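PDB 1Q9J: polyketide synthase associated protein 5 from Mycobacterium tuberculosis, which probably transfers mycocerosic acyl chains from mycocerosic acid synthase onto phthiocerol, phthiodiolone and phenolphthiocerol, the final esterification in making dimycocerosate lipids. Local coordinates for residues Ser5-Leu10 against Trp65-Asp70; Asp267-Leu272 against Thr279-Leu284; Ile28-Val33 against Leu359-Ile364; Arg142-Val147 against Thr352-Pro357. One frame throughout, in Å; residues are numbered along the deposited sequence.

Interaction 1. Residues Ser5-Leu10 against Trp65-Asp70; sequences SVIRKL and WNLVAD
I7 and L67 meet through both backbone and side chain where strand 6-9 runs antiparallel to strand 65-69. The short axes come within 4.5 Å, with 160° between their directions. The I7 side chain can be followed outward. Its CB sits beside the carbonyl O of L67 and near L67 CD2. CG2, anti to the backbone N, stays by the same methyl, at 4.1 Å from L67 CD2. CG1, anti to the carbonyl carbon (chi1 -61°), takes the other course and reaches the methyl of A69. CD1 at the tip then bridges two residues, 3.7 Å from A69 CB and 3.9 Å from L67 CD2.

The backbone is consistent with the I7 side chain pointing toward strand 65-69. I7 N donates to L67 O (2.8 Å), while L67 N donates to the next residue's carbonyl, R8 O. Two residues therefore stand opposite one, I7 has a helix-like psi of -56°, and the partners move on by one between V6-V68 and K9-N66, all consistent with a classic beta bulge in strand 6-9. Bonds from A69 N to S5 O (2.9 Å) and from L10 N to W65 O (2.8 Å) hold the two ends.

V6, K9, N66 and V68 lie on one face, where N66 OD1 lies against K9 CG at 3.6 Å. The R8 guanidinium forms a salt bridge with E14. Strand 55-59 pairs with the far side of 65-69, and the whole is a three-stranded antiparallel sheet of order 1-3-2, with the N-terminal strand at its edge.

Interaction 2. Residues Asp267-Leu272 against Thr279-Leu284; sequences DLRFVL and TEATNL
L284 and R269 bury most of this contact, the leucine lying across the arginine chain. L284 CG is anti to its backbone N (chi1 -159°). From there CD2 packs on R269 CG at 3.5 Å, and L284 CB lies over one face of the guanidinium, 3.4 Å from NH1. R269 is extended from CG to NE, which carries its flat end past L284 to the chain around A281. The carbonyl oxygens of A281 and T282 lie at the guanidinium's edge, near its plane, and R269 NH2 is hydrogen-bonded to P278 O.

D267 holds both ends of this arm. Its OD1 accepts from R269 N, an Asx turn within the type I beta turn D267-F270, and from R269 NH1 at 2.9 Å in a salt bridge with an N-H...O angle of 162°. The two donors reach OD1 from opposite faces of the carboxylate, and NH1 comes in on its syn side. Apart from D267, which ends strand 260-267, both segments lie in the long connection from that strand to its antiparallel neighbour 285-292. This connection borders the HxxxD motif of the CoA-dependent acyltransferases: R269 NH1 also forms a salt bridge with D128, whose OD2 accepts from L284 N as well, and N283 ND2 donates to the carbonyl O of H124, probably the proton acceptor. The geometry thus agrees with the structural role proposed for D128.

L268 is the third element. Its N donates to L284 O at 3.0 Å, nearly in line with the carbonyl. Its CB touches L284 CG at 3.8 Å, and M164 of helix 164-170 packs against both leucines.

Interaction 3. Residues Ile28-Val33 against Leu359-Ile364; sequences IQLRGV and LEIEDI
I361 packs against both I28 and L30 at the apolar centre of an antiparallel strand pair, 23-31 with 360-368, that is interrupted by a classic beta bulge. I28 CG2, anti to its backbone N, touches I361 CG2 at 3.5 Å. I28 CG1 lies 3.9 Å from I364 CG1, these two side chains running side by side in the same direction. On the other flank, I361 CG1 meets L30 CD2, and L359 CD2 comes up to L30 CB at 3.5 Å, with both L30 methyls also close to it. M353 and Y384 cover I361 and I364 from beyond the pair.

The bulge is evident from the backbone: Q29 N donates to D363 O (2.8 Å), yet Q29 O accepts from E362 N (2.8 Å, 175°), so E362 and D363 both face Q29. The bonds between R31 and E360 are weak. Strand 360-368 lies at the edge of the N-terminal mixed sheet although its sequence belongs to the C-terminal half, a crossover between related domains known in this acyltransferase superfamily.

Outward lies the polar face. D363 forms salt bridges with R215 and K365. R31 and E362 are paired by charge alone, the carboxylate lying over a guanidinium face, and the position of E362 OE1 is doubtful. Q29 is bent at chi2 (47°), and its NE2 donates to L30 O at 2.9 Å, in the carbonyl plane on a lone pair.

Interaction 4. Residues Arg142-Val147 against Thr352-Pro357; sequences RYTDAV and TMRTPP
P356 packs on Y143 and R354 pairs with D145, joining the loop that leads into strand 360-368 to helix 129-148, a packing of loop against helix. P356 is the apolar half. Its CG approaches Y143 CE2 at 3.6 Å, the proline and tyrosine side chains crossing at about a right angle; its CD lies 3.3 Å from T144 OG1, and its CB is 4.0 Å from V147 CG1. One proline ring therefore touches three residues of the same helical segment.

R354 supplies the polar half. Its NH2 donates to D145 OD1 at 2.9 Å with an N-H...O angle of 154°, and a weak bond of 3.2 Å joins NH1 to D145 OD2. The oxygen OD1 lies in the guanidinium plane, but NH2 stands above the carboxylate plane, and the two planes are 71° apart; the two-pronged salt bridge is thus twisted, not coplanar, with one arm weak. The R354 chain is bent at chi3 (52°) and passes T144, whose CG2 and CB lie beside NE and NH2.

The next shell sets these groups. T144 OG1 is bonded to F140 O one turn earlier, consistent with the methyl being turned to the arginine side. M353 and T355 rest on F140, and R354 also touches S141. Y143 OH is hydrogen-bonded to D35 N, while V147 CG2 covers one face of the Y143 ring, 3.3 Å above the plane and offset toward the rim.

Overall arrangement
Interactions 3 and 4 are neighbours, their centres 12 Å apart: the loop 352-357 on helix 129-148 runs directly into strand 360-368, and side chains of the two contacts touch. Along the chain, interaction 4 and, in turn, interaction 2 are nested inside the span that interaction 3 closes. Interactions 1 and 2 also touch, R8 against T282, with centres 21 Å apart; interaction 1 closes before interaction 2 opens. Interactions 2 and 4 come within about 10 Å at their nearest atoms; interactions 1 and 3, 35 Å apart between centres, alternate their segments along the chain. Helix 129-148, beginning just after D128, touches interactions 2, 3 and 4, so the C-terminal half meets the N-terminal half both at the probable active site and at the distant sheet edge.

Interaction 1. Residues Ser5-Leu10 against Trp65-Asp70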
# COMPACT_ATOMS: atom_id res chain seq x y z
N SER A 5 23.98 -1.08 -17.06
CA SER A 5 24.46 -2.18 -16.22
C SER A 5 23.39 -2.71 -15.26
O SER A 5 22.45 -1.99 -14.90
CB SER A 5 25.69 -1.74 -15.42
OG SER A 5 25.40 -0.63 -14.60
N VAL A 6 23.54 -3.97 -14.86
CA VAL A 6 22.61 -4.60 -13.94
C VAL A 6 22.88 -4.16 -12.52
O VAL A 6 24.00 -4.30 -12.03
CB VAL A 6 22.72 -6.14 -13.97
CG1 VAL A 6 22.02 -6.72 -12.76
CG2 VAL A 6 22.11 -6.69 -15.25
N ILE A 7 21.87 -3.60 -11.86
CA ILE A 7 22.02 -3.17 -10.46
C ILE A 7 21.99 -4.40 -9.56
O ILE A 7 22.92 -4.65 -8.78
CB ILE A 7 20.91 -2.25 -10.07
CG1 ILE A 7 20.97 -1.02 -10.99
CG2 ILE A 7 21.04 -1.89 -8.58
CD1 ILE A 7 19.76 -0.08 -10.87
N ARG A 8 20.92 -5.16 -9.69
CA ARG A 8 20.78 -6.38 -8.92
C ARG A 8 19.53 -7.11 -9.42
O ARG A 8 18.64 -6.50 -9.99
CB ARG A 8 20.70 -6.03 -7.43
CG ARG A 8 19.47 -6.47 -6.74
CD ARG A 8 19.18 -5.61 -5.56
NE ARG A 8 17.83 -5.90 -5.10
CZ ARG A 8 17.10 -5.08 -4.34
NH1 ARG A 8 17.60 -3.92 -3.95
NH2 ARG A 8 15.87 -5.41 -3.99
N LYS A 9 19.51 -8.42 -9.24
CA LYS A 9 18.38 -9.23 -9.66
C LYS A 9 17.31 -9.01 -8.58
O LYS A 9 17.64 -8.66 -7.44
CB LYS A 9 18.83 -10.70 -9.72
CG LYS A 9 18.11 -11.59 -10.73
CD LYS A 9 18.95 -12.85 -11.05
CE LYS A 9 18.26 -13.83 -12.00
NZ LYS A 9 17.13 -14.55 -11.34
N LEU A 10 16.04 -9.17 -8.92
CA LEU A 10 14.99 -8.98 -7.91
C LEU A 10 14.89 -10.22 -7.06
O LEU A 10 15.12 -11.32 -7.55
CB LEU A 10 13.62 -8.75 -8.54
CG LEU A 10 13.32 -7.45 -9.27
CD1 LEU A 10 11.94 -7.59 -9.89
CD2 LEU A 10 13.37 -6.26 -8.32
N TRP A 65 14.27 -11.69 -12.86
CA TRP A 65 14.21 -10.33 -13.34
C TRP A 65 15.39 -9.48 -12.90
O TRP A 65 15.78 -9.49 -11.72
CB TRP A 65 12.95 -9.65 -12.84
CG TRP A 65 11.72 -10.27 -13.32
CD1 TRP A 65 11.07 -11.36 -12.80
CD2 TRP A 65 10.91 -9.79 -14.39
NE1 TRP A 65 9.89 -11.57 -13.47
CE2 TRP A 65 9.77 -10.62 -14.46
CE3 TRP A 65 11.04 -8.72 -15.29
CZ2 TRP A 65 8.75 -10.41 -15.39
CZ3 TRP A 65 10.03 -8.52 -16.23
CH2 TRP A 65 8.90 -9.36 -16.27
N ASN A 66 15.95 -8.74 -13.85
CA ASN A 66 17.05 -7.85 -13.58
C ASN A 66 16.59 -6.42 -13.48
O ASN A 66 15.75 -5.96 -14.24
CB ASN A 66 18.13 -7.92 -14.66
CG ASN A 66 19.07 -9.08 -14.49
OD1 ASN A 66 19.40 -9.46 -13.37
ND2 ASN A 66 19.52 -9.66 -15.60
N LEU A 67 17.16 -5.71 -12.52
CA LEU A 67 16.88 -4.32 -12.34
C LEU A 67 18.09 -3.73 -13.07
O LEU A 67 19.24 -3.91 -12.63
CB LEU A 67 16.94 -3.99 -10.86
CG LEU A 67 16.55 -2.57 -10.50
CD1 LEU A 67 15.04 -2.42 -10.61
CD2 LEU A 67 17.03 -2.27 -9.11
N VAL A 68 17.84 -3.09 -14.21
CA VAL A 68 18.91 -2.50 -15.02
C VAL A 68 18.90 -1.00 -14.82
O VAL A 68 17.83 -0.39 -14.76
CB VAL A 68 18.73 -2.84 -16.51
CG1 VAL A 68 19.82 -2.17 -17.35
CG2 VAL A 68 18.78 -4.35 -16.69
N ALA A 69 20.08 -0.41 -14.72
CA ALA A 69 20.16 1.03 -14.49
C ALA A 69 19.99 1.87 -15.75
O ALA A 69 20.35 1.47 -16.85
CB ALA A 69 21.48 1.37 -13.81
N ASP A 70 19.41 3.04 -15.54
CA ASP A 70 19.19 4.00 -16.60
C ASP A 70 19.93 5.29 -16.25
O ASP A 70 20.79 5.31 -15.36
CB ASP A 70 17.69 4.30 -16.77
CG ASP A 70 16.94 3.18 -17.46
OD1 ASP A 70 17.44 2.66 -18.47
OD2 ASP A 70 15.85 2.81 -16.99

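Interaction 2. Residues Asp267-Leu272 against Thr279-Leu284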
# COMPACT_ATOMS: atom_id res chain seq x y z
N ASP A 267 4.54 -4.25 8.99
CA ASP A 267 5.83 -3.65 8.68
C ASP A 267 6.91 -4.18 9.62
O ASP A 267 7.00 -3.79 10.78
CB ASP A 267 5.76 -2.12 8.78
CG ASP A 267 6.83 -1.42 7.94
OD1 ASP A 267 7.81 -2.10 7.53
OD2 ASP A 267 6.71 -0.20 7.71
N LEU A 268 7.74 -5.07 9.10
CA LEU A 268 8.81 -5.64 9.88
C LEU A 268 9.87 -4.60 10.27
O LEU A 268 10.82 -4.91 10.98
CB LEU A 268 9.45 -6.81 9.11
CG LEU A 268 8.48 -7.98 8.88
CD1 LEU A 268 9.18 -9.16 8.25
CD2 LEU A 268 7.88 -8.38 10.21
N ARG A 269 9.72 -3.37 9.80
CA ARG A 269 10.70 -2.34 10.11
C ARG A 269 10.76 -2.02 11.60
O ARG A 269 11.84 -1.74 12.12
CB ARG A 269 10.38 -1.06 9.33
CG ARG A 269 10.68 -1.14 7.85
CD ARG A 269 10.22 0.15 7.12
NE ARG A 269 10.58 0.17 5.70
CZ ARG A 269 9.97 -0.54 4.74
NH1 ARG A 269 8.95 -1.34 5.03
NH2 ARG A 269 10.40 -0.46 3.49
N PHE A 270 9.63 -2.08 12.30
CA PHE A 270 9.61 -1.81 13.74
C PHE A 270 9.59 -3.09 14.55
O PHE A 270 9.59 -3.05 15.78
CB PHE A 270 8.40 -0.97 14.10
CG PHE A 270 7.94 -0.07 13.01
CD1 PHE A 270 7.15 -0.56 11.97
CD2 PHE A 270 8.29 1.29 13.02
CE1 PHE A 270 6.72 0.29 10.96
CE2 PHE A 270 7.86 2.15 12.00
CZ PHE A 270 7.07 1.65 10.97
N VAL A 271 9.58 -4.21 13.86
CA VAL A 271 9.56 -5.51 14.48
C VAL A 271 10.97 -6.11 14.64
O VAL A 271 11.45 -6.32 15.76
CB VAL A 271 8.66 -6.47 13.66
CG1 VAL A 271 8.97 -7.92 13.99
CG2 VAL A 271 7.18 -6.18 13.97
N LEU A 272 11.62 -6.34 13.51
CA LEU A 272 12.95 -6.92 13.45
C LEU A 272 14.05 -6.28 14.29
O LEU A 272 13.90 -5.20 14.83
CB LEU A 272 13.44 -6.95 12.01
CG LEU A 272 12.59 -7.68 10.99
CD1 LEU A 272 13.32 -7.63 9.66
CD2 LEU A 272 12.34 -9.12 11.41
N THR A 279 13.22 3.62 3.57
CA THR A 279 13.79 3.50 2.22
C THR A 279 14.97 2.56 2.23
O THR A 279 15.61 2.34 1.20
CB THR A 279 14.31 4.82 1.66
OG1 THR A 279 15.59 5.09 2.23
CG2 THR A 279 13.36 5.95 2.00
N GLU A 280 15.27 2.01 3.40
CA GLU A 280 16.40 1.10 3.50
C GLU A 280 16.07 -0.22 2.79
O GLU A 280 16.94 -0.88 2.21
CB GLU A 280 16.75 0.89 4.97
CG GLU A 280 17.70 -0.25 5.23
CD GLU A 280 18.03 -0.42 6.70
OE1 GLU A 280 17.28 0.12 7.56
OE2 GLU A 280 19.03 -1.12 7.00
N ALA A 281 14.79 -0.59 2.83
CA ALA A 281 14.34 -1.80 2.14
C ALA A 281 13.25 -1.46 1.11
O ALA A 281 12.53 -0.46 1.23
CB ALA A 281 13.81 -2.82 3.14
N THR A 282 13.13 -2.33 0.10
CA THR A 282 12.13 -2.19 -0.96
C THR A 282 10.75 -2.46 -0.39
O THR A 282 9.90 -1.58 -0.27
CB THR A 282 12.37 -3.24 -2.06
OG1 THR A 282 13.51 -2.86 -2.85
CG2 THR A 282 11.18 -3.32 -2.95
N ASN A 283 10.56 -3.71 -0.05
CA ASN A 283 9.30 -4.16 0.50
C ASN A 283 9.60 -4.97 1.77
O ASN A 283 10.28 -5.99 1.72
CB ASN A 283 8.58 -4.99 -0.58
CG ASN A 283 8.05 -4.13 -1.73
OD1 ASN A 283 7.10 -3.35 -1.55
ND2 ASN A 283 8.67 -4.26 -2.92
N LEU A 284 9.13 -4.48 2.91
CA LEU A 284 9.35 -5.18 4.15
C LEU A 284 8.03 -5.31 4.92
O LEU A 284 7.95 -4.99 6.10
CB LEU A 284 10.39 -4.44 5.00
CG LEU A 284 11.09 -5.29 6.08
CD1 LEU A 284 12.07 -6.26 5.43
CD2 LEU A 284 11.81 -4.40 7.06

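Interaction 3. Residues Ile28-Val33 against Leu359-Ile364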
# COMPACT_ATOMS: atom_id res chain seq x y z
N ILE A 28 -2.50 13.55 -5.40
CA ILE A 28 -2.83 14.61 -4.48
C ILE A 28 -3.58 15.70 -5.25
O ILE A 28 -3.03 16.33 -6.16
CB ILE A 28 -1.56 15.25 -3.88
CG1 ILE A 28 -0.74 14.21 -3.14
CG2 ILE A 28 -1.94 16.38 -2.95
CD1 ILE A 28 0.28 13.49 -4.02
N GLN A 29 -4.84 15.92 -4.88
CA GLN A 29 -5.64 16.95 -5.52
C GLN A 29 -5.21 18.28 -4.89
O GLN A 29 -5.29 18.44 -3.68
CB GLN A 29 -7.12 16.69 -5.24
CG GLN A 29 -8.03 17.74 -5.83
CD GLN A 29 -7.68 18.04 -7.28
OE1 GLN A 29 -7.65 17.14 -8.12
NE2 GLN A 29 -7.40 19.31 -7.57
N LEU A 30 -4.76 19.23 -5.70
CA LEU A 30 -4.33 20.50 -5.13
C LEU A 30 -5.22 21.70 -5.47
O LEU A 30 -6.12 21.62 -6.30
CB LEU A 30 -2.89 20.81 -5.56
CG LEU A 30 -1.88 19.71 -5.24
CD1 LEU A 30 -0.51 20.07 -5.81
CD2 LEU A 30 -1.80 19.54 -3.73
N ARG A 31 -4.94 22.80 -4.78
CA ARG A 31 -5.65 24.06 -4.95
C ARG A 31 -4.67 25.20 -4.70
O ARG A 31 -4.20 25.39 -3.58
CB ARG A 31 -6.83 24.19 -3.99
CG ARG A 31 -7.43 25.60 -4.00
CD ARG A 31 -8.87 25.61 -3.52
NE ARG A 31 -8.98 25.48 -2.08
CZ ARG A 31 -9.95 24.81 -1.46
NH1 ARG A 31 -10.88 24.20 -2.18
NH2 ARG A 31 -9.99 24.76 -0.13
N GLY A 32 -4.36 25.94 -5.76
CA GLY A 32 -3.42 27.04 -5.63
C GLY A 32 -2.47 27.07 -6.81
O GLY A 32 -2.72 26.44 -7.84
N VAL A 33 -1.36 27.79 -6.66
CA VAL A 33 -0.38 27.92 -7.73
C VAL A 33 0.80 26.95 -7.62
O VAL A 33 1.61 27.02 -6.70
CB VAL A 33 0.16 29.37 -7.79
CG1 VAL A 33 1.15 29.52 -8.94
CG2 VAL A 33 -1.01 30.32 -7.97
N LEU A 359 -0.63 26.99 -1.41
CA LEU A 359 -0.99 25.68 -1.94
C LEU A 359 -1.56 24.87 -0.80
O LEU A 359 -1.15 25.02 0.34
CB LEU A 359 0.23 24.97 -2.53
CG LEU A 359 0.07 24.31 -3.90
CD1 LEU A 359 1.39 23.65 -4.24
CD2 LEU A 359 -1.06 23.28 -3.91
N GLU A 360 -2.52 24.01 -1.11
CA GLU A 360 -3.13 23.19 -0.09
C GLU A 360 -3.67 21.91 -0.71
O GLU A 360 -4.17 21.91 -1.83
CB GLU A 360 -4.27 23.95 0.59
CG GLU A 360 -3.83 24.87 1.73
CD GLU A 360 -4.45 26.26 1.66
OE1 GLU A 360 -3.93 27.10 0.89
OE2 GLU A 360 -5.46 26.50 2.36
N ILE A 361 -3.53 20.82 0.03
CA ILE A 361 -3.99 19.52 -0.43
C ILE A 361 -5.48 19.37 -0.15
O ILE A 361 -5.92 19.58 0.97
CB ILE A 361 -3.26 18.42 0.31
CG1 ILE A 361 -1.75 18.57 0.08
CG2 ILE A 361 -3.80 17.06 -0.11
CD1 ILE A 361 -0.89 17.59 0.84
N GLU A 362 -6.27 18.99 -1.15
CA GLU A 362 -7.71 18.82 -0.95
C GLU A 362 -8.10 17.36 -0.86
O GLU A 362 -9.12 17.02 -0.26
CB GLU A 362 -8.50 19.50 -2.07
CG GLU A 362 -8.43 21.01 -1.99
CD GLU A 362 -8.91 21.54 -0.64
OE1 GLU A 362 -8.46 22.64 -0.24
OE2 GLU A 362 -9.73 20.86 0.02
N ASP A 363 -7.31 16.48 -1.46
CA ASP A 363 -7.62 15.07 -1.42
C ASP A 363 -6.41 14.22 -1.79
O ASP A 363 -5.52 14.68 -2.50
CB ASP A 363 -8.80 14.76 -2.35
CG ASP A 363 -9.36 13.38 -2.14
OD1 ASP A 363 -8.95 12.74 -1.14
OD2 ASP A 363 -10.20 12.94 -2.97
N ILE A 364 -6.39 12.99 -1.30
CA ILE A 364 -5.29 12.07 -1.58
C ILE A 364 -5.84 10.68 -1.86
O ILE A 364 -6.26 9.98 -0.95
CB ILE A 364 -4.31 12.01 -0.38
CG1 ILE A 364 -3.40 13.24 -0.39
CG2 ILE A 364 -3.49 10.73 -0.43
CD1 ILE A 364 -2.40 13.29 0.76

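Interaction 4. Residues Arg142-Val147 against Thr352-Pro357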
# COMPACT_ATOMS: atom_id res chain seq x y z
N ARG A 142 10.69 18.75 -0.48
CA ARG A 142 11.65 19.44 -1.33
C ARG A 142 10.98 20.54 -2.14
O ARG A 142 11.60 21.56 -2.44
CB ARG A 142 12.34 18.46 -2.26
CG ARG A 142 12.76 17.17 -1.57
CD ARG A 142 13.78 16.40 -2.38
NE ARG A 142 15.11 16.86 -2.08
CZ ARG A 142 16.06 16.09 -1.56
NH1 ARG A 142 15.82 14.82 -1.29
NH2 ARG A 142 17.25 16.62 -1.29
N TYR A 143 9.72 20.34 -2.50
CA TYR A 143 9.01 21.35 -3.26
C TYR A 143 8.89 22.60 -2.39
O TYR A 143 9.21 23.70 -2.83
CB TYR A 143 7.63 20.85 -3.65
CG TYR A 143 6.80 21.92 -4.31
CD1 TYR A 143 7.11 22.39 -5.58
CD2 TYR A 143 5.70 22.46 -3.66
CE1 TYR A 143 6.33 23.39 -6.19
CE2 TYR A 143 4.92 23.45 -4.25
CZ TYR A 143 5.24 23.91 -5.51
OH TYR A 143 4.45 24.86 -6.10
N THR A 144 8.43 22.41 -1.16
CA THR A 144 8.30 23.51 -0.22
C THR A 144 9.65 24.23 -0.06
O THR A 144 9.71 25.45 -0.00
CB THR A 144 7.80 23.00 1.16
OG1 THR A 144 6.52 22.40 1.01
CG2 THR A 144 7.69 24.15 2.15
N ASP A 145 10.74 23.47 -0.00
CA ASP A 145 12.06 24.07 0.12
C ASP A 145 12.48 24.66 -1.21
O ASP A 145 13.39 25.48 -1.27
CB ASP A 145 13.10 23.03 0.55
CG ASP A 145 12.90 22.55 1.97
OD1 ASP A 145 12.64 23.39 2.86
OD2 ASP A 145 13.02 21.32 2.20
N ALA A 146 11.84 24.22 -2.28
CA ALA A 146 12.16 24.70 -3.62
C ALA A 146 11.46 26.02 -3.93
O ALA A 146 12.00 26.87 -4.64
CB ALA A 146 11.76 23.65 -4.66
N VAL A 147 10.25 26.18 -3.39
CA VAL A 147 9.47 27.40 -3.58
C VAL A 147 9.87 28.42 -2.51
O VAL A 147 10.05 29.59 -2.81
CB VAL A 147 7.94 27.10 -3.47
CG1 VAL A 147 7.15 28.40 -3.36
CG2 VAL A 147 7.48 26.31 -4.69
N THR A 352 0.63 15.99 7.83
CA THR A 352 1.89 16.69 8.11
C THR A 352 2.74 16.84 6.86
O THR A 352 3.96 17.03 6.94
CB THR A 352 2.74 15.94 9.15
OG1 THR A 352 1.89 15.40 10.17
CG2 THR A 352 3.75 16.89 9.80
N MET A 353 2.10 16.77 5.69
CA MET A 353 2.81 16.89 4.43
C MET A 353 2.99 18.35 4.04
O MET A 353 2.02 19.02 3.68
CB MET A 353 2.06 16.15 3.33
CG MET A 353 2.76 16.15 2.00
SD MET A 353 2.67 14.51 1.25
CE MET A 353 0.91 14.40 0.89
N ARG A 354 4.23 18.82 4.10
CA ARG A 354 4.57 20.19 3.77
C ARG A 354 4.08 20.71 2.42
O ARG A 354 4.18 20.03 1.40
CB ARG A 354 6.09 20.36 3.83
CG ARG A 354 6.71 19.96 5.15
CD ARG A 354 8.21 20.16 5.10
NE ARG A 354 8.54 21.51 4.66
CZ ARG A 354 9.77 21.93 4.37
NH1 ARG A 354 10.80 21.10 4.48
NH2 ARG A 354 9.97 23.18 3.98
N THR A 355 3.55 21.93 2.44
CA THR A 355 3.05 22.61 1.25
C THR A 355 3.24 24.09 1.52
O THR A 355 2.69 24.62 2.49
CB THR A 355 1.55 22.38 1.02
OG1 THR A 355 0.83 22.73 2.21
CG2 THR A 355 1.27 20.93 0.65
N PRO A 356 4.00 24.78 0.66
CA PRO A 356 4.26 26.22 0.81
C PRO A 356 2.98 27.03 0.89
O PRO A 356 1.89 26.53 0.60
CB PRO A 356 5.09 26.54 -0.43
CG PRO A 356 4.51 25.63 -1.44
CD PRO A 356 4.41 24.33 -0.68
N PRO A 357 3.09 28.31 1.29
CA PRO A 357 1.92 29.20 1.41
C PRO A 357 1.22 29.45 0.07
O PRO A 357 1.84 29.86 -0.91
CB PRO A 357 2.52 30.47 2.02
CG PRO A 357 3.92 30.47 1.47
CD PRO A 357 4.33 29.03 1.62